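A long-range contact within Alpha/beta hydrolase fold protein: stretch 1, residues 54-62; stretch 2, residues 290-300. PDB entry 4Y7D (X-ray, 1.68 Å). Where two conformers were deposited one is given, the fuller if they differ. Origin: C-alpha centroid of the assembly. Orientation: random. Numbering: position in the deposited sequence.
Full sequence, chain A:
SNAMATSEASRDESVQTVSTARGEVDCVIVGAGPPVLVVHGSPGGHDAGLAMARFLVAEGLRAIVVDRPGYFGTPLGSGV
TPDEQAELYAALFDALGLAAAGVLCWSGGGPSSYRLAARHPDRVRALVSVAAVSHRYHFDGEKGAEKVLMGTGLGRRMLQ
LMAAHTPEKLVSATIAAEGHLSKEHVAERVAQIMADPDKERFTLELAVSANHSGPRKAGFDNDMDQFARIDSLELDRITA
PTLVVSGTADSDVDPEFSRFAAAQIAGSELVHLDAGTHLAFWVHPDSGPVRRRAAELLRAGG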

# COMPACT_ATOMS: atom_id res chain seq x y z
N ARG A 54 7.19 -8.75 0.13
CA ARG A 54 7.79 -10.10 0.10
C ARG A 54 7.86 -10.72 -1.28
O ARG A 54 8.87 -11.39 -1.62
N PHE A 55 6.82 -10.57 -2.08
CA PHE A 55 6.85 -11.20 -3.41
C PHE A 55 7.99 -10.63 -4.29
O PHE A 55 8.53 -11.33 -5.14
N LEU A 56 8.34 -9.36 -4.09
CA LEU A 56 9.38 -8.71 -4.87
C LEU A 56 10.74 -9.29 -4.52
O LEU A 56 11.55 -9.65 -5.41
N VAL A 57 10.97 -9.46 -3.23
CA VAL A 57 12.24 -10.00 -2.76
C VAL A 57 12.41 -11.41 -3.31
O VAL A 57 13.50 -11.82 -3.83
N ALA A 58 11.30 -12.17 -3.30
CA ALA A 58 11.34 -13.51 -3.84
C ALA A 58 11.60 -13.56 -5.36
O ALA A 58 12.15 -14.54 -5.88
N GLU A 59 11.18 -12.54 -6.06
CA GLU A 59 11.40 -12.38 -7.49
C GLU A 59 12.76 -11.76 -7.84
O GLU A 59 13.04 -11.45 -9.01
N GLY A 60 13.63 -11.56 -6.85
CA GLY A 60 14.96 -11.01 -7.18
C GLY A 60 14.98 -9.50 -7.42
O GLY A 60 15.77 -9.00 -8.25
N LEU A 61 14.14 -8.76 -6.69
CA LEU A 61 14.23 -7.31 -6.64
C LEU A 61 14.56 -6.88 -5.20
O LEU A 61 14.40 -7.67 -4.25
N ARG A 62 15.05 -5.64 -5.03
CA ARG A 62 15.31 -5.13 -3.72
C ARG A 62 14.24 -4.13 -3.40
O ARG A 62 13.76 -3.44 -4.29
N VAL A 290 -0.53 -11.85 -11.78
CA VAL A 290 -0.50 -10.40 -11.68
C VAL A 290 0.74 -9.95 -10.90
O VAL A 290 1.39 -8.95 -11.29
N ARG A 291 1.05 -10.62 -9.78
CA ARG A 291 2.29 -10.33 -9.06
C ARG A 291 3.55 -10.60 -9.93
O ARG A 291 4.51 -9.79 -9.95
N ARG A 292 3.54 -11.69 -10.67
CA ARG A 292 4.66 -11.99 -11.60
C ARG A 292 4.82 -10.87 -12.62
O ARG A 292 5.91 -10.40 -12.86
N ARG A 293 3.71 -10.43 -13.19
CA ARG A 293 3.72 -9.32 -14.17
C ARG A 293 4.22 -8.03 -13.53
O ARG A 293 4.99 -7.29 -14.14
N ALA A 294 3.73 -7.74 -12.34
CA ALA A 294 4.19 -6.57 -11.57
C ALA A 294 5.71 -6.60 -11.38
O ALA A 294 6.39 -5.62 -11.64
N ALA A 295 6.23 -7.74 -10.97
CA ALA A 295 7.66 -7.89 -10.77
C ALA A 295 8.44 -7.68 -12.03
O ALA A 295 9.46 -7.00 -12.01
N GLU A 296 7.95 -8.24 -13.14
CA GLU A 296 8.65 -8.07 -14.41
C GLU A 296 8.64 -6.61 -14.86
O GLU A 296 9.67 -6.08 -15.34
N LEU A 297 7.51 -5.94 -14.70
CA LEU A 297 7.47 -4.53 -14.97
C LEU A 297 8.48 -3.77 -14.11
O LEU A 297 9.20 -2.92 -14.62
N LEU A 298 8.53 -4.08 -12.81
CA LEU A 298 9.37 -3.31 -11.88
C LEU A 298 10.86 -3.55 -12.09
O LEU A 298 11.66 -2.71 -11.70
N ARG A 299 11.22 -4.68 -12.68
CA ARG A 299 12.61 -4.96 -13.05
C ARG A 299 13.08 -3.98 -14.13
O ARG A 299 14.26 -3.71 -14.22
N ALA A 300 12.16 -3.47 -14.95
CA ALA A 300 12.42 -2.33 -15.88
C ALA A 300 13.71 -2.56 -16.66
O ALA A 300 14.59 -1.69 -16.71

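Helix 54-58 crosses helix 290-299 at -65°, with the axes 10.0 Å apart at closest approach. Phe 55, Glu 59 and Leu 61 point toward the second stretch. Arg 291, Ala 294, Ala 295 and Leu 298 point back.

Phe 55 is in the p rotamer at chi1, with chi2 at -82°. This lays its ring along the turn formed by Arg 291 to Ala 295. Phe 55 CE2 lies 3.5 Å from Arg 291 O and 4.3 Å from Ala 294 CB. With m at chi1 and t at chi2, Arg 291 sets its CD over one face of the Phe 55 ring, 4.1 Å from the centroid, as a CH-pi contact; chi3 is m and sets the position of NE. Its NH2 is hydrogen-bonded elsewhere in the structure.

Leu 56 leaves its backbone sideways, but its m, t rotamer carries CD2 inward, so that Leu 56 CD2 is 3.8 Å from Leu 298 CD1. Leu 298 is also m, t. Leu 61 has m at chi1 and p at chi2. Leu 61 CD2 sits 3.8 Å from Leu 298 CB, and Leu 61 CD1 4.2 Å from Ala 295 CB. Ala 295 CB points toward the first stretch, where Leu 56 CA and Ala 295 CA are 6.2 Å apart.

The polar contacts gather around Arg 299. Its m, t, t chain is extended, so the guanidinium reaches Glu 59 although its CB points sideways. Arg 299 NH1 donates to Glu 59 O at 2.8 Å and to Glu 59 OE1 at 2.7 Å, the latter within a salt bridge. Glu 59 has m at chi1 and an off-well chi2 of -91°. Glu 59 CG packs 3.7 Å from Ala 295 CB. Arg 299 NH2 also bridges to Glu 296 OE1 at 2.7 Å.

Water 1 donates to Glu 59 OE1 and Arg 292 O and accepts from Arg 299 NH2. Water 2 links Arg 299 NE to Gly 60 O.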

# COMPACT_ATOMS: atom_id res chain seq x y z
CB ARG A 54 7.09 -11.11 1.03
CG ARG A 54 7.38 -10.91 2.50
CD ARG A 54 6.82 -12.12 3.29
NE ARG A 54 7.11 -11.87 4.68
CZ ARG A 54 6.27 -11.29 5.56
NH1 ARG A 54 5.02 -11.00 5.23
NH2 ARG A 54 6.69 -11.10 6.81
CB PHE A 55 5.48 -11.11 -4.11
CG PHE A 55 5.21 -9.79 -4.79
CD1 PHE A 55 4.75 -8.68 -4.06
CD2 PHE A 55 5.38 -9.64 -6.17
CE1 PHE A 55 4.48 -7.48 -4.68
CE2 PHE A 55 5.10 -8.44 -6.78
CZ PHE A 55 4.64 -7.35 -6.04
CB LEU A 56 9.37 -7.20 -4.59
CG LEU A 56 8.18 -6.42 -5.15
CD1 LEU A 56 8.22 -4.98 -4.66
CD2 LEU A 56 8.07 -6.42 -6.66
CB VAL A 57 12.29 -9.97 -1.22
CG1 VAL A 57 13.51 -10.76 -0.74
CG2 VAL A 57 12.28 -8.50 -0.68
CB ALA A 58 10.01 -14.20 -3.50
CB GLU A 59 10.30 -11.49 -8.08
CG GLU A 59 8.95 -12.19 -8.17
CD GLU A 59 8.71 -12.92 -9.50
OE1 GLU A 59 9.59 -12.93 -10.37
OE2 GLU A 59 7.58 -13.41 -9.72
CB LEU A 61 12.93 -6.64 -7.13
CG LEU A 61 12.61 -6.89 -8.62
CD1 LEU A 61 11.76 -8.13 -8.79
CD2 LEU A 61 11.83 -5.70 -9.18
CB ARG A 62 16.74 -4.57 -3.53
CG ARG A 62 17.02 -3.15 -3.91
CD ARG A 62 18.53 -2.85 -3.69
NE ARG A 62 19.04 -1.53 -4.16
CZ ARG A 62 19.08 -0.40 -3.42
NH1 ARG A 62 18.63 -0.37 -2.17
NH2 ARG A 62 19.61 0.71 -3.92
CB VAL A 290 -1.79 -9.84 -11.05
CG1 VAL A 290 -1.86 -8.35 -11.24
CG2 VAL A 290 -3.03 -10.45 -11.72
CB ARG A 291 2.33 -11.13 -7.75
CG ARG A 291 1.41 -10.53 -6.67
CD ARG A 291 1.70 -11.12 -5.31
NE ARG A 291 1.73 -12.57 -5.35
CZ ARG A 291 0.66 -13.36 -5.37
NH1 ARG A 291 0.82 -14.69 -5.43
NH2 ARG A 291 -0.56 -12.85 -5.33
CB ARG A 292 4.51 -13.36 -12.29
CG ARG A 292 4.86 -14.54 -11.40
CD ARG A 292 4.98 -15.86 -12.18
NE ARG A 292 3.66 -16.45 -12.53
CZ ARG A 292 2.82 -17.02 -11.66
NH1 ARG A 292 3.11 -17.13 -10.37
NH2 ARG A 292 1.65 -17.49 -12.09
CB ARG A 293 2.32 -9.16 -14.86
CG ARG A 293 2.11 -7.89 -15.66
CD ARG A 293 3.05 -7.78 -16.83
NE ARG A 293 2.89 -6.54 -17.62
CZ ARG A 293 3.82 -6.03 -18.43
NH1 ARG A 293 4.99 -6.63 -18.60
NH2 ARG A 293 3.56 -4.92 -19.11
CB ALA A 294 3.49 -6.48 -10.25
CB ALA A 295 7.99 -9.25 -10.15
CB GLU A 296 8.05 -8.99 -15.48
CG GLU A 296 8.75 -8.95 -16.82
CD GLU A 296 10.30 -9.17 -16.81
OE1 GLU A 296 10.88 -10.00 -16.03
OE2 GLU A 296 10.98 -8.49 -17.64
CB LEU A 297 6.07 -4.00 -14.76
CG LEU A 297 5.85 -2.63 -15.37
CD1 LEU A 297 5.73 -2.75 -16.89
CD2 LEU A 297 4.61 -2.00 -14.77
CB LEU A 298 8.94 -3.58 -10.43
CG LEU A 298 7.56 -2.99 -10.11
CD1 LEU A 298 6.87 -3.61 -8.88
CD2 LEU A 298 7.65 -1.51 -9.97
CB ARG A 299 12.73 -6.35 -13.63
CG ARG A 299 12.79 -7.45 -12.62
CD ARG A 299 13.20 -8.74 -13.30
NE ARG A 299 12.85 -9.73 -12.32
CZ ARG A 299 11.75 -10.48 -12.35
NH1 ARG A 299 11.51 -11.26 -11.33
NH2 ARG A 299 10.93 -10.50 -13.40
CB ALA A 300 12.47 -1.01 -15.12
O HOH W 1 8.27 -11.93 -12.94
O HOH W 2 15.26 -9.62 -10.86